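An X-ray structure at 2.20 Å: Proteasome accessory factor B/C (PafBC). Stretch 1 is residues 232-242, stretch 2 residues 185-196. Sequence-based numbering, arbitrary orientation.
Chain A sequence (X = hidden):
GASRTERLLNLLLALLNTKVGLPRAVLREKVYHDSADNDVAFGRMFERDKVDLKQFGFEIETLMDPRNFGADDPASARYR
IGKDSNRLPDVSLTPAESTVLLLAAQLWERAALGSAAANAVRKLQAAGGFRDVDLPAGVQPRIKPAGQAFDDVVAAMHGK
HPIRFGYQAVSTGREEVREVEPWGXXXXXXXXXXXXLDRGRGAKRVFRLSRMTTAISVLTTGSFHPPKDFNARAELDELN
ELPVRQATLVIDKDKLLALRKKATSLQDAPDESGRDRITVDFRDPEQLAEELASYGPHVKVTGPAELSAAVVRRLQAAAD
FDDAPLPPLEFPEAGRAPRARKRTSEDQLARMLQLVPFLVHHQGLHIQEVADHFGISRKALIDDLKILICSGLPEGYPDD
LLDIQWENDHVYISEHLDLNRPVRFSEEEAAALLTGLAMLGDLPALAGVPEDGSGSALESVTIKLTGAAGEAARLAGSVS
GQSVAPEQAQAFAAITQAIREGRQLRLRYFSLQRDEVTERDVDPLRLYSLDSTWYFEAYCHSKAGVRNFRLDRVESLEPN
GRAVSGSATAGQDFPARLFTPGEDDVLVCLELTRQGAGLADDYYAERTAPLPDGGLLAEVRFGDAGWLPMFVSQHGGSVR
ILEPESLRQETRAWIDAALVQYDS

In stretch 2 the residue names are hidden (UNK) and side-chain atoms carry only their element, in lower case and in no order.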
ATOM      1  N   ALA A 232       3.946 -16.795  21.341  1.00 96.38           N
ATOM      2  CA  ALA A 232       3.751 -16.781  19.891  1.00 94.30           C
ATOM      3  C   ALA A 232       5.038 -16.440  19.145  1.00 93.96           C
ATOM      4  O   ALA A 232       5.328 -17.035  18.100  1.00 93.98           O
ATOM      5  CB  ALA A 232       2.656 -15.781  19.502  1.00 89.55           C
ATOM      6  N   ARG A 233       5.836 -15.506  19.682  1.00 91.56           N
ATOM      7  CA  ARG A 233       7.047 -15.076  18.987  1.00 90.66           C
ATOM      8  C   ARG A 233       8.089 -16.190  18.935  1.00 88.06           C
ATOM      9  O   ARG A 233       8.757 -16.374  17.910  1.00 82.57           O
ATOM     10  CB  ARG A 233       7.604 -13.818  19.655  1.00 93.32           C
ATOM     11  CG  ARG A 233       8.959 -13.354  19.127  1.00 96.77           C
ATOM     12  CD  ARG A 233       9.475 -12.181  19.951  1.00 98.06           C
ATOM     13  NE  ARG A 233      10.793 -11.728  19.524  1.00100.09           N
ATOM     14  CZ  ARG A 233      11.346 -10.586  19.924  1.00100.72           C
ATOM     15  NH1 ARG A 233      10.685  -9.785  20.755  1.00101.00           N
ATOM     16  NH2 ARG A 233      12.550 -10.244  19.491  1.00100.59           N
ATOM     17  N   ALA A 234       8.249 -16.935  20.033  1.00 89.42           N
ATOM     18  CA  ALA A 234       9.205 -18.036  20.043  1.00 91.80           C
ATOM     19  C   ALA A 234       8.747 -19.177  19.145  1.00 90.95           C
ATOM     20  O   ALA A 234       9.578 -19.847  18.517  1.00 89.52           O
ATOM     21  CB  ALA A 234       9.414 -18.544  21.471  1.00 93.10           C
ATOM     22  N   GLU A 235       7.432 -19.408  19.070  1.00 88.76           N
ATOM     23  CA  GLU A 235       6.912 -20.479  18.224  1.00 88.47           C
ATOM     24  C   GLU A 235       7.158 -20.189  16.741  1.00 87.81           C
ATOM     25  O   GLU A 235       7.562 -21.080  15.979  1.00 90.53           O
ATOM     26  CB  GLU A 235       5.420 -20.659  18.498  1.00 88.50           C
ATOM     27  CG  GLU A 235       4.853 -21.871  17.852  1.00 89.26           C
ATOM     28  CD  GLU A 235       5.504 -23.115  18.402  1.00 92.78           C
ATOM     29  OE1 GLU A 235       5.698 -23.184  19.642  1.00 90.23           O
ATOM     30  OE2 GLU A 235       5.830 -24.011  17.598  1.00 97.58           O
ATOM     31  N   LEU A 236       6.943 -18.936  16.326  1.00 84.99           N
ATOM     32  CA  LEU A 236       7.087 -18.542  14.931  1.00 82.97           C
ATOM     33  C   LEU A 236       8.560 -18.363  14.544  1.00 85.41           C
ATOM     34  O   LEU A 236       8.964 -18.727  13.431  1.00 83.22           O
ATOM     35  CB  LEU A 236       6.308 -17.242  14.691  1.00 77.95           C
ATOM     36  CG  LEU A 236       4.775 -17.141  14.766  1.00 76.57           C
ATOM     37  CD1 LEU A 236       4.334 -15.809  15.394  1.00 72.05           C
ATOM     38  CD2 LEU A 236       4.164 -17.268  13.376  1.00 76.74           C
ATOM     39  N   ASP A 237       9.379 -17.840  15.469  1.00 86.46           N
ATOM     40  CA  ASP A 237      10.820 -17.761  15.246  1.00 89.31           C
ATOM     41  C   ASP A 237      11.418 -19.122  14.915  1.00 91.35           C
ATOM     42  O   ASP A 237      12.357 -19.203  14.117  1.00 94.81           O
ATOM     43  CB  ASP A 237      11.525 -17.185  16.487  1.00 92.09           C
ATOM     44  CG  ASP A 237      11.474 -15.651  16.569  1.00 90.39           C
ATOM     45  OD1 ASP A 237      10.929 -15.005  15.644  1.00 90.43           O
ATOM     46  OD2 ASP A 237      11.988 -15.094  17.571  1.00 89.92           O
ATOM     47  N   GLU A 238      10.889 -20.201  15.491  1.00 91.20           N
ATOM     48  CA  GLU A 238      11.426 -21.509  15.132  1.00 89.80           C
ATOM     49  C   GLU A 238      11.125 -21.879  13.676  1.00 85.36           C
ATOM     50  O   GLU A 238      11.722 -22.816  13.148  1.00 82.69           O
ATOM     51  CB  GLU A 238      10.935 -22.575  16.120  1.00 91.79           C
ATOM     52  CG  GLU A 238      11.627 -23.911  15.892  1.00 97.88           C
ATOM     53  CD  GLU A 238      11.421 -24.937  16.993  1.00101.87           C
ATOM     54  OE1 GLU A 238      10.730 -24.638  18.002  1.00102.25           O
ATOM     55  OE2 GLU A 238      12.037 -26.026  16.863  1.00102.91           O
ATOM     56  N   LEU A 239      10.221 -21.166  13.009  1.00 85.98           N
ATOM     57  CA  LEU A 239       9.940 -21.449  11.606  1.00 87.51           C
ATOM     58  C   LEU A 239      11.199 -21.247  10.762  1.00 90.38           C
ATOM     59  O   LEU A 239      11.970 -20.307  10.969  1.00 85.57           O
ATOM     60  CB  LEU A 239       8.806 -20.556  11.094  1.00 82.06           C
ATOM     61  CG  LEU A 239       7.395 -21.003  11.445  1.00 79.06           C
ATOM     62  CD1 LEU A 239       6.410 -20.070  10.763  1.00 77.35           C
ATOM     63  CD2 LEU A 239       7.199 -22.452  10.991  1.00 78.31           C
ATOM     64  N   ASN A 240      11.380 -22.137   9.794  1.00 97.06           N
ATOM     65  CA  ASN A 240      12.472 -22.101   8.829  1.00105.12           C
ATOM     66  C   ASN A 240      11.961 -21.722   7.443  1.00107.89           C
ATOM     67  O   ASN A 240      10.927 -22.234   6.992  1.00106.78           O
ATOM     68  CB  ASN A 240      13.203 -23.447   8.790  1.00110.45           C
ATOM     69  CG  ASN A 240      14.066 -23.674  10.024  1.00114.23           C
ATOM     70  OD1 ASN A 240      14.720 -22.749  10.516  1.00115.15           O
ATOM     71  ND2 ASN A 240      14.070 -24.905  10.532  1.00116.48           N
ATOM     72  N   GLU A 241      12.669 -20.793   6.796  1.00111.29           N
ATOM     73  CA  GLU A 241      12.252 -20.258   5.508  1.00111.67           C
ATOM     74  C   GLU A 241      12.112 -21.387   4.493  1.00109.55           C
ATOM     75  O   GLU A 241      12.785 -22.422   4.581  1.00112.94           O
ATOM     76  CB  GLU A 241      13.312 -19.285   5.001  1.00116.73           C
ATOM     77  CG  GLU A 241      12.876 -18.276   3.971  1.00119.47           C
ATOM     78  CD  GLU A 241      13.910 -17.179   3.800  1.00122.54           C
ATOM     79  OE1 GLU A 241      13.527 -16.047   3.434  1.00121.99           O
ATOM     80  OE2 GLU A 241      15.098 -17.430   4.121  1.00125.14           O
ATOM     81  N   LEU A 242      11.198 -21.202   3.544  1.00104.44           N
ATOM     82  CA  LEU A 242      11.023 -22.196   2.494  1.00101.64           C
ATOM     83  C   LEU A 242      12.212 -22.227   1.527  1.00 98.51           C
ATOM     84  O   LEU A 242      12.872 -21.205   1.299  1.00 99.65           O
ATOM     85  CB  LEU A 242       9.735 -21.926   1.724  1.00 97.78           C
ATOM     86  CG  LEU A 242       8.452 -22.358   2.425  1.00 94.10           C
ATOM     87  CD1 LEU A 242       7.311 -21.480   1.967  1.00 90.10           C
ATOM     88  CD2 LEU A 242       8.180 -23.819   2.105  1.00 94.53           C
ATOM     89  N   UNK A 185      -1.850 -15.608  15.176  1.00 36.45           N
ATOM     90  CA  UNK A 185      -1.476 -15.350  13.810  1.00 39.37           C
ATOM     91  C   UNK A 185      -0.103 -14.686  13.784  1.00 40.98           C
ATOM     92  O   UNK A 185       0.261 -13.927  14.691  1.00 44.64           O
ATOM     93  c   UNK A 185      -4.824 -13.935  12.684  1.00 39.62           C
ATOM     94  c   UNK A 185      -3.812 -15.920  11.616  1.00 38.87           C
ATOM     95  c   UNK A 185      -3.872 -15.054  12.883  1.00 40.93           C
ATOM     96  c   UNK A 185      -2.492 -14.448  13.139  1.00 41.03           C
ATOM     97  N   UNK A 186       0.638 -14.924  12.717  1.00 40.36           N
ATOM     98  CA  UNK A 186       1.995 -14.420  12.678  1.00 44.27           C
ATOM     99  C   UNK A 186       2.504 -14.266  11.263  1.00 50.13           C
ATOM    100  O   UNK A 186       2.030 -14.924  10.329  1.00 53.88           O
ATOM    101  N   UNK A 187       3.455 -13.356  11.107  1.00 47.42           N
ATOM    102  CA  UNK A 187       4.048 -13.053   9.816  1.00 52.48           C
ATOM    103  C   UNK A 187       5.541 -13.280   9.923  1.00 52.44           C
ATOM    104  O   UNK A 187       6.185 -12.728  10.811  1.00 54.51           O
ATOM    105  c   UNK A 187       3.782 -11.599   9.429  1.00 55.34           C
ATOM    106  o   UNK A 187       4.112 -11.425   8.087  1.00 61.12           O
ATOM    107  N   UNK A 188       6.068 -14.167   9.113  1.00 56.19           N
ATOM    108  CA  UNK A 188       7.512 -14.230   8.927  1.00 65.51           C
ATOM    109  C   UNK A 188       7.806 -14.400   7.453  1.00 72.20           C
ATOM    110  O   UNK A 188       7.171 -15.217   6.779  1.00 71.26           O
ATOM    111  c   UNK A 188       8.075 -14.105  14.159  1.00 68.60           C
ATOM    112  c   UNK A 188       8.537 -14.676  11.140  1.00 67.90           C
ATOM    113  n   UNK A 188       8.419 -13.783  15.411  1.00 65.26           N
ATOM    114  n   UNK A 188       7.130 -13.389  13.523  1.00 65.20           N
ATOM    115  c   UNK A 188       8.215 -15.270   9.787  1.00 67.48           C
ATOM    116  n   UNK A 188       8.665 -15.156  13.574  1.00 72.67           N
ATOM    117  c   UNK A 188       8.371 -15.680  12.236  1.00 70.14           C
ATOM    118  N   UNK A 189       8.798 -13.633   6.977  1.00 76.49           N
ATOM    119  CA  UNK A 189       9.215 -13.625   5.575  1.00 76.66           C
ATOM    120  C   UNK A 189       8.094 -13.101   4.677  1.00 74.61           C
ATOM    121  O   UNK A 189       7.961 -13.515   3.520  1.00 75.63           O
ATOM    122  c   UNK A 189      12.288 -16.087   7.662  1.00 90.17           C
ATOM    123  c   UNK A 189      11.716 -17.225   8.221  1.00 92.11           C
ATOM    124  c   UNK A 189       9.805 -16.933   6.784  1.00 89.09           C
ATOM    125  c   UNK A 189      10.468 -17.650   7.786  1.00 90.79           C
ATOM    126  c   UNK A 189      10.368 -15.796   6.209  1.00 85.50           C
ATOM    127  c   UNK A 189      11.609 -15.376   6.664  1.00 88.84           C
ATOM    128  c   UNK A 189       9.629 -15.033   5.140  1.00 79.00           C
ATOM    129  N   UNK A 190       7.309 -12.146   5.191  1.00 72.23           N
ATOM    130  CA  UNK A 190       6.170 -11.610   4.477  1.00 71.14           C
ATOM    131  C   UNK A 190       4.913 -12.474   4.496  1.00 69.92           C
ATOM    132  O   UNK A 190       3.840 -11.971   4.152  1.00 65.73           O
ATOM    133  N   UNK A 191       4.991 -13.731   4.953  1.00 70.87           N
ATOM    134  CA  UNK A 191       3.896 -14.693   4.830  1.00 71.61           C
ATOM    135  C   UNK A 191       3.237 -14.978   6.177  1.00 62.51           C
ATOM    136  O   UNK A 191       3.919 -15.105   7.200  1.00 59.91           O
ATOM    137  n   UNK A 191       2.894 -15.814   1.460  1.00102.57           N
ATOM    138  c   UNK A 191       4.941 -15.868   2.795  1.00 91.94           C
ATOM    139  o   UNK A 191       4.101 -13.909   1.654  1.00103.61           O
ATOM    140  c   UNK A 191       4.426 -16.011   4.234  1.00 82.17           C
ATOM    141  c   UNK A 191       3.941 -15.113   1.913  1.00100.42           C
ATOM    142  N   UNK A 192       1.912 -15.158   6.158  1.00 57.28           N
ATOM    143  CA  UNK A 192       1.135 -15.258   7.381  1.00 52.11           C
ATOM    144  C   UNK A 192       0.853 -16.711   7.760  1.00 49.73           C
ATOM    145  O   UNK A 192       0.583 -17.565   6.909  1.00 52.84           O
ATOM    146  c   UNK A 192       0.069 -10.930   8.397  1.00 46.69           C
ATOM    147  c   UNK A 192      -0.269 -11.717  11.016  1.00 46.99           C
ATOM    148  c   UNK A 192      -0.105 -12.315   8.688  1.00 47.27           C
ATOM    149  n   UNK A 192       0.227 -10.811   7.043  1.00 50.71           N
ATOM    150  c   UNK A 192       0.193 -12.070   6.477  1.00 52.79           C
ATOM    151  c   UNK A 192       0.074  -9.943   9.389  1.00 44.87           C
ATOM    152  c   UNK A 192      -0.098 -10.342  10.684  1.00 46.37           C
ATOM    153  c   UNK A 192      -0.045 -13.019   7.454  1.00 50.48           C
ATOM    154  c   UNK A 192      -0.172 -14.503   7.264  1.00 51.95           C
ATOM    155  c   UNK A 192      -0.269 -12.709  10.018  1.00 48.26           C
ATOM    156  N   UNK A 193       0.865 -16.959   9.048  1.00 40.73           N
ATOM    157  CA  UNK A 193       0.740 -18.284   9.624  1.00 40.96           C
ATOM    158  C   UNK A 193      -0.277 -18.214  10.752  1.00 42.89           C
ATOM    159  O   UNK A 193      -0.361 -17.203  11.450  1.00 41.88           O
ATOM    160  c   UNK A 193       3.881 -17.781   8.807  1.00 59.61           C
ATOM    161  c   UNK A 193       3.188 -18.901   9.247  1.00 53.74           C
ATOM    162  c   UNK A 193       5.283 -19.149   7.396  1.00 65.24           C
ATOM    163  c   UNK A 193       4.935 -17.906   7.880  1.00 63.61           C
ATOM    164  c   UNK A 193       3.561 -20.140   8.737  1.00 58.78           C
ATOM    165  c   UNK A 193       2.051 -18.774  10.240  1.00 41.88           C
ATOM    166  o   UNK A 193       6.310 -19.280   6.478  1.00 69.65           O
ATOM    167  c   UNK A 193       4.607 -20.271   7.818  1.00 62.52           C
ATOM    168  N   UNK A 194      -0.953 -19.341  10.976  1.00 41.24           N
ATOM    169  CA  UNK A 194      -1.766 -19.610  12.154  1.00 37.93           C
ATOM    170  C   UNK A 194      -1.022 -20.635  13.007  1.00 39.93           C
ATOM    171  O   UNK A 194      -0.494 -21.642  12.487  1.00 37.90           O
ATOM    172  c   UNK A 194      -4.539 -19.759  13.854  1.00 37.71           C
ATOM    173  c   UNK A 194      -3.126 -20.171  11.724  1.00 39.65           C
ATOM    174  c   UNK A 194      -3.958 -20.794  12.860  1.00 40.19           C
ATOM    175  c   UNK A 194      -5.059 -21.636  12.258  1.00 39.27           C
ATOM    176  N   UNK A 195      -0.898 -20.357  14.298  1.00 38.68           N
ATOM    177  CA  UNK A 195      -0.367 -21.350  15.219  1.00 39.55           C
ATOM    178  C   UNK A 195      -1.477 -21.686  16.197  1.00 39.15           C
ATOM    179  O   UNK A 195      -2.237 -20.800  16.615  1.00 39.81           O
ATOM    180  c   UNK A 195       0.656 -19.691  16.779  1.00 52.62           C
ATOM    181  c   UNK A 195       0.919 -20.910  15.964  1.00 45.82           C
ATOM    182  c   UNK A 195       1.374 -22.019  16.910  1.00 42.21           C
ATOM    183  N   UNK A 196      -1.604 -22.973  16.527  1.00 40.21           N
ATOM    184  CA  UNK A 196      -2.621 -23.351  17.485  1.00 38.32           C
ATOM    185  C   UNK A 196      -2.466 -24.814  17.842  1.00 43.96           C
ATOM    186  O   UNK A 196      -1.574 -25.510  17.337  1.00 42.04           O
TER

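Position 185 carries four carbons, forked at the second. The CA-to-CB bond points away from stretch 1, and the side chain makes no contact with it. This is Leu-185.

Position 186 has no side-chain atoms. Its CA lies 3.6 Å from Leu-236 CD2. An ideal CB here would fall 2.3 Å from Leu-236 CD2, a clash. It is Gly-186.

Position 187 has one carbon, then one oxygen, and its CA-to-CB bond points away. It is Ser-187.

Position 188 has three carbons, a nitrogen, then a carbon bearing two more nitrogens. Two of the nitrogens lie against Asp-237 OD1, and Leu-236 CB covers one face of the planar end. That end is a guanidinium, so this is Arg-188. Arg-188 NH2 and Arg-188 NE donate hydrogen bonds to Asp-237 OD1, at 2.8 and 3.1 Å, as part of a salt bridge. Leu-236 CB is 3.3 Å from Arg-188 NE. Arg-188 NH1 donates a hydrogen bond to Ser-187 O at 2.9 Å.

Position 189 has one carbon and a six-carbon ring without a hydroxyl. The ring lies against Glu-241 and Leu-239. It is Phe-189. Glu-241 CG sits over the ring face, 4.1 Å from the Phe-189 ring centroid, in a CH-pi contact. Leu-239 O approaches the ring edge, 4.1 Å from Phe-189 CZ.

Position 190 has no side-chain atoms. Its phi of 79° favours glycine, and it is Gly-190. Stretch 1 is out of reach.

Position 191 has three carbons, the third carrying one oxygen and one nitrogen. It does not contact stretch 1. It is Gln-191, which closes a type I' turn begun at Arg-188.

Position 192 has one carbon, then fused five- and six-membered rings with eight carbons and one nitrogen. Its CA-to-CB bond points away. It is Trp-192.

Position 193 has one carbon and a six-carbon ring bearing an oxygen. Leu-239 CD1 sits over the ring face. It is Tyr-193. Leu-239 CD1 is 3.4 Å from the Tyr-193 ring centroid, and Leu-236 CD2 is 4.1 Å from Tyr-193 CB.

Position 194 has four carbons, forked at the second, and its CA-to-CB bond points away. It is Leu-194.

Position 195 has three carbons, branched at the first. One branch carbon meets Glu-235 CG. It is Val-195, and Val-195 CG2 is 3.6 Å from Glu-235 CG.

Position 196 has no side-chain atoms and is Gly-196, beyond the reach of stretch 1.

The contact buries 638 Å². The two strands form a hairpin, with Gly-186 and Tyr-193 paired through both backbone hydrogen bonds. Residues whose CA-to-CB bonds point toward stretch 1 receive the helix and the segment after it. Gly-186 leaves room for Leu-236, while Tyr-193 supports Leu-236 and Leu-239. Arg-188 adds the charged link to Asp-237, and Phe-189 extends the contact to Glu-241.

Stretch 2 (185-196) LGSRFGQWYLVG
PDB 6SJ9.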